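Local coordinates for protein TIR domain-containing adapter molecule 1 (PDB 4BSX) that acts as an adaptor in Toll-like receptor signalling that induces interferon-beta, its N-terminal helical domain being structurally similar to IFIT proteins, at residues 43-48 and 71-76. The protein carries 2 engineered substitutions. Sequence-based numbering, arbitrary orientation.
Sequences QDLLHA and AVARLV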
loop_
_atom_site.group_PDB
_atom_site.type_symbol
_atom_site.label_atom_id
_atom_site.label_comp_id
_atom_site.label_asym_id
_atom_site.label_seq_id
_atom_site.Cartn_x
_atom_site.Cartn_y
_atom_site.Cartn_z
ATOM N N GLN A 43 5.657 -3.910 -0.354
ATOM C CA GLN A 43 5.510 -5.118 -1.168
ATOM C C GLN A 43 4.651 -6.117 -0.470
ATOM O O GLN A 43 3.827 -6.767 -1.101
ATOM C CB GLN A 43 6.862 -5.810 -1.396
ATOM C CG GLN A 43 7.767 -5.195 -2.423
ATOM C CD GLN A 43 8.740 -6.202 -3.054
ATOM O OE1 GLN A 43 9.127 -6.057 -4.216
ATOM N NE2 GLN A 43 9.134 -7.223 -2.289
ATOM N N ASP A 44 4.920 -6.299 0.826
ATOM C CA ASP A 44 4.225 -7.332 1.592
ATOM C C ASP A 44 2.721 -7.007 1.657
ATOM O O ASP A 44 1.890 -7.882 1.468
ATOM C CB ASP A 44 4.816 -7.484 2.994
ATOM C CG ASP A 44 6.097 -8.297 3.009
ATOM O OD1 ASP A 44 6.356 -9.021 2.025
ATOM O OD2 ASP A 44 6.828 -8.223 4.020
ATOM N N LEU A 45 2.381 -5.748 1.895
ATOM C CA LEU A 45 0.988 -5.338 1.996
ATOM C C LEU A 45 0.365 -5.492 0.598
ATOM O O LEU A 45 -0.717 -6.067 0.460
ATOM C CB LEU A 45 0.880 -3.878 2.515
ATOM C CG LEU A 45 -0.512 -3.213 2.552
ATOM C CD1 LEU A 45 -1.410 -3.987 3.489
ATOM C CD2 LEU A 45 -0.488 -1.707 2.959
ATOM N N LEU A 46 1.072 -5.034 -0.439
ATOM C CA LEU A 46 0.594 -5.209 -1.810
ATOM C C LEU A 46 0.427 -6.690 -2.202
ATOM O O LEU A 46 -0.467 -7.045 -2.983
ATOM C CB LEU A 46 1.506 -4.515 -2.808
ATOM C CG LEU A 46 0.940 -4.402 -4.244
ATOM C CD1 LEU A 46 -0.372 -3.643 -4.304
ATOM C CD2 LEU A 46 1.934 -3.729 -5.170
ATOM N N HIS A 47 1.262 -7.552 -1.665
ATOM C CA HIS A 47 1.116 -8.993 -1.922
ATOM C C HIS A 47 -0.245 -9.452 -1.386
ATOM O O HIS A 47 -0.994 -10.201 -2.037
ATOM C CB HIS A 47 2.284 -9.738 -1.251
ATOM C CG HIS A 47 2.141 -11.223 -1.232
ATOM N ND1 HIS A 47 2.253 -12.000 -2.368
ATOM C CD2 HIS A 47 1.913 -12.076 -0.205
ATOM C CE1 HIS A 47 2.043 -13.264 -2.048
ATOM N NE2 HIS A 47 1.849 -13.340 -0.743
ATOM N N ALA A 48 -0.579 -8.964 -0.202
ATOM C CA ALA A 48 -1.827 -9.374 0.475
ATOM C C ALA A 48 -3.065 -8.854 -0.259
ATOM O O ALA A 48 -4.082 -9.558 -0.384
ATOM C CB ALA A 48 -1.830 -8.890 1.955
ATOM N N ALA A 71 -0.212 -0.655 11.364
ATOM C CA ALA A 71 -1.568 -0.166 11.565
ATOM C C ALA A 71 -2.360 -0.199 10.275
ATOM O O ALA A 71 -3.562 -0.505 10.288
ATOM C CB ALA A 71 -1.554 1.277 12.150
ATOM N N VAL A 72 -1.696 0.104 9.159
ATOM C CA VAL A 72 -2.381 0.088 7.873
ATOM C C VAL A 72 -2.704 -1.375 7.488
ATOM O O VAL A 72 -3.789 -1.659 6.963
ATOM C CB VAL A 72 -1.572 0.817 6.768
ATOM C CG1 VAL A 72 -2.290 0.735 5.423
ATOM C CG2 VAL A 72 -1.332 2.261 7.136
ATOM N N ALA A 73 -1.784 -2.298 7.758
ATOM C CA ALA A 73 -2.057 -3.716 7.479
ATOM C C ALA A 73 -3.260 -4.209 8.311
ATOM O O ALA A 73 -4.027 -5.067 7.859
ATOM C CB ALA A 73 -0.834 -4.575 7.755
ATOM N N ARG A 74 -3.401 -3.659 9.515
ATOM C CA ARG A 74 -4.492 -4.009 10.407
ATOM C C ARG A 74 -5.828 -3.506 9.864
ATOM O O ARG A 74 -6.822 -4.242 9.859
ATOM C CB ARG A 74 -4.228 -3.430 11.796
ATOM C CG ARG A 74 -3.206 -4.197 12.581
ATOM C CD ARG A 74 -3.324 -3.900 14.071
ATOM N NE ARG A 74 -3.160 -2.489 14.415
ATOM C CZ ARG A 74 -1.993 -1.874 14.660
ATOM N NH1 ARG A 74 -0.840 -2.514 14.554
ATOM N NH2 ARG A 74 -1.975 -0.582 14.984
ATOM N N LEU A 75 -5.838 -2.244 9.422
ATOM C CA LEU A 75 -6.992 -1.652 8.767
ATOM C C LEU A 75 -7.423 -2.461 7.524
ATOM O O LEU A 75 -8.610 -2.660 7.281
ATOM C CB LEU A 75 -6.674 -0.220 8.354
ATOM C CG LEU A 75 -7.892 0.585 7.834
ATOM C CD1 LEU A 75 -8.686 1.200 9.022
ATOM C CD2 LEU A 75 -7.503 1.691 6.845
ATOM N N VAL A 76 -6.451 -2.886 6.722
ATOM C CA VAL A 76 -6.717 -3.752 5.559
ATOM C C VAL A 76 -7.283 -5.121 5.966
ATOM O O VAL A 76 -8.232 -5.610 5.372
ATOM C CB VAL A 76 -5.476 -3.901 4.656
ATOM C CG1 VAL A 76 -5.702 -5.005 3.625
ATOM C CG2 VAL A 76 -5.179 -2.573 3.962
#
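L45 is the residue of 43-48 that reaches into 71-76, filling a shallow hollow lined by V72, A73 and V76. The side chain extends with CG anti to its own backbone N (chi1 174°), which sends the isopropyl fork toward helix 71-79; the branch at CG, turned by chi2 of 62°, then parts the two methyls. CD2 goes to V72, meeting CG1 at 3.9 Å. CD1 settles deeper, where it touches CG2 of V76 at 4.1 Å and lies equally far from the CA of A73; the CB of A73 is slightly more distant, 4.3 Å from that same CD1. A73 thus floors the hollow with its CA and, beside it, its methyl, so that CD1 lies close to the helix backbone. The nearest CA pair across the contact is that of L45 and A73, 6.5 Å apart. V72 and V76, one turn apart on the same helix, form the two raised walls. V72 offers the branch anti to its backbone N and stands almost perpendicular to L45, whereas V76 presents the other branch, anti to its carbonyl carbon, at a slant. No hydrogen bond spans the gap; the contact is apolar and buried, with 138 Å² of surface buried, both sides summed. Flanking helices complete the packing: L64 of helix 57-65 touches L45, A48 and V76, while A98 of helix 96-108 lies against V72. At the start of helix 71-79, the side chain of D70 accepts a hydrogen bond from the backbone N of A73. The axes of 43-48 and 71-76 approach to 10.9 Å, with 4° between their directions. A helix packed parallel to the next but one, the intervening helix 57-65 touching both, recurs as in TPR-like helical arrays, consistent with the domain's similarity to IFIT proteins.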